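Local coordinates for levansucrase (Bacillus subtilis, PDB 1OYG), which is a single-chain bacterial enzyme of the levansucrase/invertase family, folded as a beta-propeller with extra short helices and loops, at residues L26-P29 and E30-N34; R115-K118 and D119-F123; Y257-S260 and T261-R265. All blocks are in the same frame, centred on the assembly; numbering follows the deposited sequence.

Contact 1 (L26-P29 and E30-N34); sequences LQIP and EQQKN
Q27 and I28 offer their carbonyl oxygens to Q31 and Q32, two i to i+4 backbone bonds that define the short helix 28-31. Q31 N reaches Q27 O at 3.3 Å, and Q32 N lies 2.8 Å from I28 O, nearly in line with the carbonyl (C=O...N 166°). P29 has no N-H to give, which suits a residue in the first turn. Water 1 extends the bonding toward the N-terminal side: it donates to L26 O at 2.8 Å and accepts from E30 N at 3.1 Å.

The side-chain packing rests mainly on Q32. Its CG sits between the backbone N and the carbonyl carbon (chi1 71°), which lays CG 3.3 Å from P29 O; from there the chain runs out extended to its amide. The Q32 side chain crosses that of I28 at about a right angle, with Q32 OE1 3.5 Å from I28 CG2.

Among charged groups, K33 NZ and E30 OE2 form a long salt bridge on the exposed side. The amides of Q31 and Q32 are satisfied beyond the turn, Q31 by T368 and N366, Q32 by Y349 and D347. The chemistry thus implies a polar docking of the turn against strands 348-355 and 363-374, beside the apolar packing of I28.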
ATOM      1  N   LEU A  26      -8.533  19.149  -3.958  1.00  3.66           N
ATOM      2  CA  LEU A  26      -9.810  19.858  -3.985  1.00  3.85           C
ATOM      3  C   LEU A  26     -10.574  19.648  -5.291  1.00  3.88           C
ATOM      4  O   LEU A  26     -11.791  19.829  -5.327  1.00  4.26           O
ATOM      5  CB  LEU A  26      -9.604  21.362  -3.753  1.00  3.72           C
ATOM      6  CG  LEU A  26      -9.456  21.818  -2.298  1.00  4.10           C
ATOM      7  CD1 LEU A  26      -8.962  23.255  -2.250  1.00  4.74           C
ATOM      8  CD2 LEU A  26     -10.776  21.678  -1.540  1.00  3.63           C
ATOM      9  N   GLN A  27      -9.865  19.280  -6.357  1.00  3.96           N
ATOM     10  CA  GLN A  27     -10.486  19.045  -7.662  1.00  4.10           C
ATOM     11  C   GLN A  27     -11.137  17.666  -7.774  1.00  3.82           C
ATOM     12  O   GLN A  27     -11.898  17.418  -8.702  1.00  3.95           O
ATOM     13  CB  GLN A  27      -9.459  19.191  -8.792  1.00  4.45           C
ATOM     14  CG  GLN A  27      -8.598  20.454  -8.763  1.00  5.87           C
ATOM     15  CD  GLN A  27      -9.386  21.709  -8.464  1.00  7.79           C
ATOM     16  OE1 GLN A  27     -10.345  22.025  -9.169  1.00  9.57           O
ATOM     17  NE2 GLN A  27      -8.987  22.430  -7.420  1.00  9.57           N
ATOM     18  N   ILE A  28     -10.841  16.775  -6.836  1.00  3.35           N
ATOM     19  CA  ILE A  28     -11.252  15.374  -6.954  1.00  2.94           C
ATOM     20  C   ILE A  28     -12.762  15.124  -6.759  1.00  2.88           C
ATOM     21  O   ILE A  28     -13.331  14.342  -7.503  1.00  2.64           O
ATOM     22  CB  ILE A  28     -10.371  14.479  -6.036  1.00  3.12           C
ATOM     23  CG1 ILE A  28      -8.955  14.398  -6.619  1.00  3.58           C
ATOM     24  CG2 ILE A  28     -10.978  13.085  -5.878  1.00  3.07           C
ATOM     25  CD1 ILE A  28      -7.969  13.580  -5.806  1.00  3.60           C
ATOM     26  N   PRO A  29     -13.421  15.748  -5.781  1.00  3.11           N
ATOM     27  CA  PRO A  29     -14.874  15.568  -5.625  1.00  3.18           C
ATOM     28  C   PRO A  29     -15.705  15.723  -6.912  1.00  3.42           C
ATOM     29  O   PRO A  29     -16.609  14.919  -7.143  1.00  3.63           O
ATOM     30  CB  PRO A  29     -15.240  16.635  -4.592  1.00  3.18           C
ATOM     31  CG  PRO A  29     -14.018  16.720  -3.738  1.00  3.28           C
ATOM     32  CD  PRO A  29     -12.868  16.605  -4.716  1.00  2.92           C
ATOM     33  N   GLU A  30     -15.404  16.718  -7.740  1.00  3.43           N
ATOM     34  CA  GLU A  30     -16.110  16.880  -9.011  1.00  3.67           C
ATOM     35  C   GLU A  30     -15.615  15.867 -10.047  1.00  3.47           C
ATOM     36  O   GLU A  30     -16.413  15.286 -10.778  1.00  3.47           O
ATOM     37  CB  GLU A  30     -15.950  18.306  -9.546  1.00  3.92           C
ATOM     38  CG  GLU A  30     -16.754  18.612 -10.809  1.00  5.26           C
ATOM     39  CD  GLU A  30     -18.262  18.504 -10.622  1.00  7.14           C
ATOM     40  OE1 GLU A  30     -18.757  18.760  -9.506  1.00  9.17           O
ATOM     41  OE2 GLU A  30     -18.962  18.175 -11.603  1.00 10.60           O
ATOM     42  N   GLN A  31     -14.301  15.657 -10.098  1.00  3.37           N
ATOM     43  CA  GLN A  31     -13.684  14.773 -11.088  1.00  3.27           C
ATOM     44  C   GLN A  31     -14.112  13.316 -10.936  1.00  3.47           C
ATOM     45  O   GLN A  31     -14.277  12.606 -11.926  1.00  3.57           O
ATOM     46  CB  GLN A  31     -12.159  14.861 -10.985  1.00  3.10           C
ATOM     47  CG  GLN A  31     -11.409  14.191 -12.131  1.00  3.89           C
ATOM     48  CD  GLN A  31      -9.919  14.138 -11.882  1.00  4.58           C
ATOM     49  OE1 GLN A  31      -9.483  14.100 -10.731  1.00  5.46           O
ATOM     50  NE2 GLN A  31      -9.136  14.148 -12.953  1.00  5.05           N
ATOM     51  N   GLN A  32     -14.307  12.881  -9.696  1.00  3.51           N
ATOM     52  CA  GLN A  32     -14.602  11.478  -9.399  1.00  3.62           C
ATOM     53  C   GLN A  32     -15.989  11.033  -9.860  1.00  3.84           C
ATOM     54  O   GLN A  32     -16.295   9.841  -9.831  1.00  3.84           O
ATOM     55  CB  GLN A  32     -14.432  11.197  -7.901  1.00  3.57           C
ATOM     56  CG  GLN A  32     -15.506  11.817  -7.010  1.00  4.14           C
ATOM     57  CD  GLN A  32     -15.249  11.578  -5.541  1.00  4.76           C
ATOM     58  OE1 GLN A  32     -14.121  11.719  -5.072  1.00  5.17           O
ATOM     59  NE2 GLN A  32     -16.295  11.217  -4.808  1.00  6.41           N
ATOM     60  N   LYS A  33     -16.828  11.982 -10.272  1.00  3.83           N
ATOM     61  CA  LYS A  33     -18.124  11.655 -10.859  1.00  4.11           C
ATOM     62  C   LYS A  33     -17.985  10.975 -12.226  1.00  3.97           C
ATOM     63  O   LYS A  33     -18.932  10.363 -12.715  1.00  4.41           O
ATOM     64  CB  LYS A  33     -18.973  12.921 -11.001  1.00  4.17           C
ATOM     65  CG  LYS A  33     -19.390  13.544  -9.668  1.00  5.52           C
ATOM     66  CD  LYS A  33     -19.900  14.978  -9.826  1.00  6.49           C
ATOM     67  CE  LYS A  33     -21.057  15.075 -10.820  1.00  7.46           C
ATOM     68  NZ  LYS A  33     -21.916  16.278 -10.609  1.00  9.53           N
ATOM     69  N   ASN A  34     -16.811  11.107 -12.842  1.00  3.70           N
ATOM     70  CA  ASN A  34     -16.501  10.473 -14.119  1.00  3.76           C
ATOM     71  C   ASN A  34     -16.203   8.984 -13.932  1.00  3.60           C
ATOM     72  O   ASN A  34     -15.329   8.616 -13.153  1.00  3.44           O
ATOM     73  CB  ASN A  34     -15.297  11.184 -14.753  1.00  3.53           C
ATOM     74  CG  ASN A  34     -15.134  10.876 -16.228  1.00  4.25           C
ATOM     75  OD1 ASN A  34     -15.268   9.732 -16.657  1.00  4.03           O
ATOM     76  ND2 ASN A  34     -14.825  11.902 -17.014  1.00  5.51           N
TER
HETATM   77  O   HOH W   1     -14.109  19.336  -6.745  1.00 12.18           O

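Contact 2 (R115-K118 and D119-F123); sequences RVFK and DSDKF
D119 meets R115 through a salt bridge that is also a nearly straight hydrogen bond: OD1 stands 3.0 Å from R115 NH1 with an N-H...O angle of 176°. The oxygen lies in the guanidinium plane, while NH1 approaches from above the carboxylate plane, 48° out of it. F117 O lies above one face of the same guanidinium, displaced toward its rim, and E136 takes NH2, so the group is confined from several directions.

S120 contributes a looser touch, its OG 3.8 Å from K118 CB.

D121 turns back onto the preceding chain. Its CG lies beside its own backbone N (chi1 -75°), which brings OD2 to 2.9 Å from K118 N; OD2 also sits at the edge of the F117 ring and receives water 2, which donates to V116 O as well. In return D121 N bonds K118 O at 3.1 Å.

K122 curls its chain back so that NZ meets D119 O at 3.0 Å, in the carbonyl plane and on a lone pair; NZ and K122 N both donate to water 3.

The D121 N to K118 O bond closes a type I beta turn, K118 to D121, reinforced by the D121 carboxylate taking K118 N; the turn leads from edge strand 111-115 of a propeller sheet into helix 121-124.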
ATOM      1  N   ARG A 115       0.241 -20.577   7.030  1.00  2.83           N
ATOM      2  CA  ARG A 115       1.063 -19.462   7.470  1.00  3.12           C
ATOM      3  C   ARG A 115       2.489 -19.580   6.955  1.00  3.14           C
ATOM      4  O   ARG A 115       3.053 -20.676   6.886  1.00  3.41           O
ATOM      5  CB  ARG A 115       1.093 -19.395   8.994  1.00  3.24           C
ATOM      6  CG  ARG A 115      -0.087 -18.658   9.601  1.00  3.72           C
ATOM      7  CD  ARG A 115       0.053 -18.401  11.077  1.00  4.48           C
ATOM      8  NE  ARG A 115       1.198 -17.540  11.363  1.00  4.50           N
ATOM      9  CZ  ARG A 115       1.751 -17.390  12.562  1.00  5.78           C
ATOM     10  NH1 ARG A 115       1.274 -18.042  13.614  1.00  7.17           N
ATOM     11  NH2 ARG A 115       2.796 -16.584  12.709  1.00  5.50           N
ATOM     12  N   VAL A 116       3.068 -18.436   6.613  1.00  3.00           N
ATOM     13  CA  VAL A 116       4.471 -18.361   6.225  1.00  3.13           C
ATOM     14  C   VAL A 116       5.359 -18.652   7.430  1.00  3.04           C
ATOM     15  O   VAL A 116       6.359 -19.355   7.312  1.00  3.52           O
ATOM     16  CB  VAL A 116       4.821 -16.976   5.645  1.00  3.23           C
ATOM     17  CG1 VAL A 116       6.338 -16.802   5.494  1.00  3.69           C
ATOM     18  CG2 VAL A 116       4.122 -16.782   4.309  1.00  4.03           C
ATOM     19  N   PHE A 117       4.976 -18.113   8.586  1.00  3.01           N
ATOM     20  CA  PHE A 117       5.797 -18.169   9.790  1.00  3.08           C
ATOM     21  C   PHE A 117       5.203 -19.059  10.875  1.00  3.33           C
ATOM     22  O   PHE A 117       3.988 -19.135  11.037  1.00  3.64           O
ATOM     23  CB  PHE A 117       5.971 -16.759  10.362  1.00  3.00           C
ATOM     24  CG  PHE A 117       6.709 -15.823   9.451  1.00  2.48           C
ATOM     25  CD1 PHE A 117       8.070 -15.978   9.233  1.00  2.46           C
ATOM     26  CD2 PHE A 117       6.049 -14.777   8.816  1.00  2.70           C
ATOM     27  CE1 PHE A 117       8.754 -15.116   8.394  1.00  2.52           C
ATOM     28  CE2 PHE A 117       6.728 -13.922   7.973  1.00  3.29           C
ATOM     29  CZ  PHE A 117       8.084 -14.086   7.769  1.00  2.43           C
ATOM     30  N   LYS A 118       6.081 -19.749  11.593  1.00  3.53           N
ATOM     31  CA  LYS A 118       5.761 -20.354  12.882  1.00  4.20           C
ATOM     32  C   LYS A 118       5.926 -19.274  13.944  1.00  4.21           C
ATOM     33  O   LYS A 118       6.710 -18.345  13.763  1.00  4.17           O
ATOM     34  CB  LYS A 118       6.718 -21.512  13.198  1.00  4.49           C
ATOM     35  CG  LYS A 118       6.801 -22.613  12.141  1.00  6.04           C
ATOM     36  CD  LYS A 118       7.921 -23.594  12.485  1.00  8.06           C
ATOM     37  CE  LYS A 118       8.161 -24.661  11.405  1.00  9.36           C
ATOM     38  NZ  LYS A 118       8.115 -24.178  10.001  1.00 11.57           N
ATOM     39  N   ASP A 119       5.213 -19.401  15.059  1.00  4.64           N
ATOM     40  CA  ASP A 119       5.356 -18.455  16.170  1.00  4.98           C
ATOM     41  C   ASP A 119       6.800 -18.379  16.678  1.00  4.68           C
ATOM     42  O   ASP A 119       7.250 -17.325  17.127  1.00  4.47           O
ATOM     43  CB  ASP A 119       4.433 -18.835  17.330  1.00  5.59           C
ATOM     44  CG  ASP A 119       2.969 -18.540  17.046  1.00  7.28           C
ATOM     45  OD1 ASP A 119       2.672 -17.638  16.231  1.00  9.59           O
ATOM     46  OD2 ASP A 119       2.048 -19.160  17.621  1.00 11.85           O
ATOM     47  N   SER A 120       7.515 -19.498  16.601  1.00  4.17           N
ATOM     48  CA  SER A 120       8.894 -19.577  17.073  1.00  4.15           C
ATOM     49  C   SER A 120       9.905 -18.894  16.147  1.00  3.88           C
ATOM     50  O   SER A 120      11.023 -18.629  16.574  1.00  3.74           O
ATOM     51  CB  SER A 120       9.294 -21.043  17.272  1.00  4.05           C
ATOM     52  OG  SER A 120       9.116 -21.795  16.085  1.00  5.40           O
ATOM     53  N   ASP A 121       9.531 -18.620  14.898  1.00  3.66           N
ATOM     54  CA  ASP A 121      10.474 -18.059  13.919  1.00  3.51           C
ATOM     55  C   ASP A 121      11.045 -16.706  14.326  1.00  3.39           C
ATOM     56  O   ASP A 121      12.220 -16.439  14.090  1.00  3.24           O
ATOM     57  CB  ASP A 121       9.826 -17.913  12.539  1.00  3.72           C
ATOM     58  CG  ASP A 121       9.659 -19.231  11.813  1.00  4.83           C
ATOM     59  OD1 ASP A 121      10.368 -20.214  12.121  1.00  6.26           O
ATOM     60  OD2 ASP A 121       8.842 -19.355  10.879  1.00  5.09           O
ATOM     61  N   LYS A 122      10.221 -15.855  14.932  1.00  3.17           N
ATOM     62  CA  LYS A 122      10.650 -14.506  15.319  1.00  3.35           C
ATOM     63  C   LYS A 122      11.718 -14.545  16.410  1.00  3.33           C
ATOM     64  O   LYS A 122      12.541 -13.637  16.512  1.00  3.36           O
ATOM     65  CB  LYS A 122       9.455 -13.660  15.773  1.00  3.58           C
ATOM     66  CG  LYS A 122       8.797 -14.136  17.067  1.00  4.17           C
ATOM     67  CD  LYS A 122       7.629 -13.252  17.503  1.00  5.87           C
ATOM     68  CE  LYS A 122       6.413 -13.414  16.618  1.00  6.68           C
ATOM     69  NZ  LYS A 122       5.749 -14.734  16.785  1.00  7.21           N
ATOM     70  N   PHE A 123      11.697 -15.603  17.218  1.00  3.15           N
ATOM     71  CA  PHE A 123      12.698 -15.806  18.261  1.00  3.22           C
ATOM     72  C   PHE A 123      13.963 -16.432  17.690  1.00  3.03           C
ATOM     73  O   PHE A 123      15.065 -15.990  17.996  1.00  2.67           O
ATOM     74  CB  PHE A 123      12.122 -16.661  19.386  1.00  3.34           C
ATOM     75  CG  PHE A 123      10.931 -16.040  20.043  1.00  4.29           C
ATOM     76  CD1 PHE A 123      11.086 -14.972  20.909  1.00  5.34           C
ATOM     77  CD2 PHE A 123       9.652 -16.492  19.761  1.00  5.05           C
ATOM     78  CE1 PHE A 123       9.986 -14.378  21.509  1.00  6.73           C
ATOM     79  CE2 PHE A 123       8.547 -15.905  20.359  1.00  5.89           C
ATOM     80  CZ  PHE A 123       8.715 -14.845  21.230  1.00  6.06           C
TER
HETATM   81  O   HOH W   2       8.078 -20.926   8.670  1.00 12.26           O
HETATM   82  O   HOH W   3       7.231 -15.778  14.382  1.00  7.11           O

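Contact 3 (Y257-S260 and T261-R265); sequences YGKS and TSFFR
Y257 and F264 form a T-shaped pair beside an N-capped helix start, the motif in which S260 caps helix 261-273. The ring centroids are 4.9 Å apart and the planes stand at 85°. F264 supplies the edge and Y257 the face: CD1 of F264 is poised over the centre of the tyrosine ring, its nearest ring atom being Y257 CD2 at 3.6 Å. With chi1 at 161°, F264 CG points away from the backbone N, and the ring is carried toward the tyrosine. The far end of Y257 is held elsewhere, its hydroxyl bonded to L251 O.

F263 leaves the helix in another direction and lies against the loop backbone. Its CE2 comes within 3.3 Å of Y257 O, and its CD2 within 3.4 Å of G258 O, both oxygens approaching the ring obliquely. CE2 also meets Y257 CB, near the plane of the tyrosine ring. K259 crosses F263 at about a right angle, with CB on CB at 3.8 Å, while the rest of the lysine chain heads off from the helix. H23 meets F263 edge-to-face, which ties this side to helix 22-26.

The loop curls into place through a classic gamma turn centred on K259, closed by S260 N to G258 O at 2.9 Å. G258, the first residue of the turn, has a positive phi, which by itself favours glycine.

S260 then uses both of its oxygens on the first helical turn. Its carbonyl takes F264 N at 3.0 Å, and its hydroxyl, set between the backbone N and the carbonyl carbon, accepts from F263 N with OG 3.1 Å away and an N-H...O angle of 164°.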
ATOM      1  N   TYR A 257       0.208  23.449  -0.620  1.00  2.51           N
ATOM      2  CA  TYR A 257      -1.032  24.009  -1.147  1.00  2.75           C
ATOM      3  C   TYR A 257      -1.062  24.005  -2.674  1.00  3.22           C
ATOM      4  O   TYR A 257      -2.052  23.602  -3.277  1.00  3.36           O
ATOM      5  CB  TYR A 257      -1.208  25.434  -0.621  1.00  2.58           C
ATOM      6  CG  TYR A 257      -1.493  25.498   0.864  1.00  2.23           C
ATOM      7  CD1 TYR A 257      -2.775  25.755   1.332  1.00  2.53           C
ATOM      8  CD2 TYR A 257      -0.480  25.296   1.802  1.00  2.03           C
ATOM      9  CE1 TYR A 257      -3.046  25.814   2.695  1.00  2.78           C
ATOM     10  CE2 TYR A 257      -0.741  25.359   3.167  1.00  2.73           C
ATOM     11  CZ  TYR A 257      -2.031  25.620   3.603  1.00  2.50           C
ATOM     12  OH  TYR A 257      -2.310  25.686   4.952  1.00  3.44           O
ATOM     13  N   GLY A 258       0.022  24.459  -3.292  1.00  3.73           N
ATOM     14  CA  GLY A 258       0.095  24.574  -4.739  1.00  4.30           C
ATOM     15  C   GLY A 258      -0.745  25.714  -5.284  1.00  4.67           C
ATOM     16  O   GLY A 258      -1.231  26.556  -4.528  1.00  4.96           O
ATOM     17  N   LYS A 259      -0.896  25.728  -6.608  1.00  5.23           N
ATOM     18  CA  LYS A 259      -1.675  26.725  -7.361  1.00  5.43           C
ATOM     19  C   LYS A 259      -1.070  28.132  -7.398  1.00  5.28           C
ATOM     20  O   LYS A 259      -0.597  28.571  -8.442  1.00  5.86           O
ATOM     21  CB  LYS A 259      -3.134  26.785  -6.880  1.00  5.74           C
ATOM     22  CG  LYS A 259      -4.073  27.663  -7.735  1.00  6.73           C
ATOM     23  CD  LYS A 259      -4.045  27.306  -9.224  1.00  7.87           C
ATOM     24  CE  LYS A 259      -5.092  28.082 -10.004  1.00  8.99           C
ATOM     25  NZ  LYS A 259      -5.230  27.582 -11.400  1.00 10.22           N
ATOM     26  N   SER A 260      -1.106  28.841  -6.272  1.00  4.82           N
ATOM     27  CA  SER A 260      -0.693  30.247  -6.221  1.00  4.18           C
ATOM     28  C   SER A 260      -0.664  30.756  -4.785  1.00  3.70           C
ATOM     29  O   SER A 260      -1.170  30.098  -3.884  1.00  3.38           O
ATOM     30  CB  SER A 260      -1.668  31.109  -7.019  1.00  4.55           C
ATOM     31  OG  SER A 260      -2.926  31.162  -6.369  1.00  4.20           O
ATOM     32  N   THR A 261      -0.099  31.940  -4.572  1.00  3.19           N
ATOM     33  CA  THR A 261      -0.118  32.543  -3.239  1.00  3.18           C
ATOM     34  C   THR A 261      -1.537  32.938  -2.858  1.00  3.11           C
ATOM     35  O   THR A 261      -1.905  32.830  -1.698  1.00  2.89           O
ATOM     36  CB  THR A 261       0.842  33.739  -3.145  1.00  3.23           C
ATOM     37  OG1 THR A 261       2.187  33.258  -3.065  1.00  3.40           O
ATOM     38  CG2 THR A 261       0.654  34.517  -1.828  1.00  3.30           C
ATOM     39  N   SER A 262      -2.337  33.368  -3.831  1.00  3.08           N
ATOM     40  CA  SER A 262      -3.737  33.711  -3.581  1.00  3.30           C
ATOM     41  C   SER A 262      -4.487  32.507  -3.022  1.00  3.01           C
ATOM     42  O   SER A 262      -5.239  32.625  -2.055  1.00  2.78           O
ATOM     43  CB  SER A 262      -4.416  34.188  -4.868  1.00  3.41           C
ATOM     44  OG  SER A 262      -5.748  34.598  -4.615  1.00  5.56           O
ATOM     45  N   PHE A 263      -4.274  31.346  -3.632  1.00  2.78           N
ATOM     46  CA  PHE A 263      -4.905  30.125  -3.158  1.00  2.72           C
ATOM     47  C   PHE A 263      -4.404  29.763  -1.764  1.00  2.80           C
ATOM     48  O   PHE A 263      -5.199  29.389  -0.905  1.00  2.46           O
ATOM     49  CB  PHE A 263      -4.671  28.957  -4.118  1.00  2.70           C
ATOM     50  CG  PHE A 263      -5.140  27.644  -3.571  1.00  3.01           C
ATOM     51  CD1 PHE A 263      -6.495  27.341  -3.536  1.00  3.56           C
ATOM     52  CD2 PHE A 263      -4.237  26.736  -3.036  1.00  3.24           C
ATOM     53  CE1 PHE A 263      -6.935  26.129  -3.007  1.00  3.85           C
ATOM     54  CE2 PHE A 263      -4.670  25.532  -2.498  1.00  3.87           C
ATOM     55  CZ  PHE A 263      -6.017  25.229  -2.484  1.00  3.70           C
ATOM     56  N   PHE A 264      -3.098  29.874  -1.537  1.00  2.70           N
ATOM     57  CA  PHE A 264      -2.530  29.583  -0.220  1.00  2.78           C
ATOM     58  C   PHE A 264      -3.181  30.441   0.860  1.00  2.91           C
ATOM     59  O   PHE A 264      -3.559  29.940   1.909  1.00  3.01           O
ATOM     60  CB  PHE A 264      -1.012  29.806  -0.192  1.00  2.72           C
ATOM     61  CG  PHE A 264      -0.456  29.971   1.198  1.00  3.25           C
ATOM     62  CD1 PHE A 264      -0.271  28.866   2.013  1.00  3.84           C
ATOM     63  CD2 PHE A 264      -0.149  31.232   1.700  1.00  3.58           C
ATOM     64  CE1 PHE A 264       0.229  29.005   3.301  1.00  3.95           C
ATOM     65  CE2 PHE A 264       0.348  31.380   2.987  1.00  3.75           C
ATOM     66  CZ  PHE A 264       0.541  30.261   3.789  1.00  4.31           C
ATOM     67  N   ARG A 265      -3.307  31.738   0.609  1.00  3.08           N
ATOM     68  CA  ARG A 265      -3.875  32.649   1.603  1.00  3.52           C
ATOM     69  C   ARG A 265      -5.303  32.258   1.964  1.00  3.63           C
ATOM     70  O   ARG A 265      -5.657  32.204   3.141  1.00  3.72           O
ATOM     71  CB  ARG A 265      -3.838  34.088   1.094  1.00  3.70           C
ATOM     72  CG  ARG A 265      -2.454  34.699   1.134  1.00  4.86           C
ATOM     73  CD  ARG A 265      -2.406  36.147   0.676  1.00  6.45           C
ATOM     74  NE  ARG A 265      -1.038  36.632   0.503  1.00  7.68           N
ATOM     75  CZ  ARG A 265      -0.024  36.326   1.304  1.00  8.82           C
TER

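In the fold
From the N terminus, contact 1 comes first, rounding the turn of helix 28-31 soon after helix 22-26. Contact 2 follows at the exit from edge strand 111-115, and contact 3 last, where the loop after strand 230-238 enters helix 261-273. Each is closed within nine consecutive residues, so the three run in series and none nests in or crosses another. Contacts 1 and 3, with centres about 19 Å apart, touch: L26 CD1 packs on F263 CZ at 3.6 Å, joining the N-terminal helices to the helix 261-273 region. Contact 2 lies on the opposite side of the chain's centre from both, its centre about 45 Å from that of contact 1 and about 51 Å from that of contact 3.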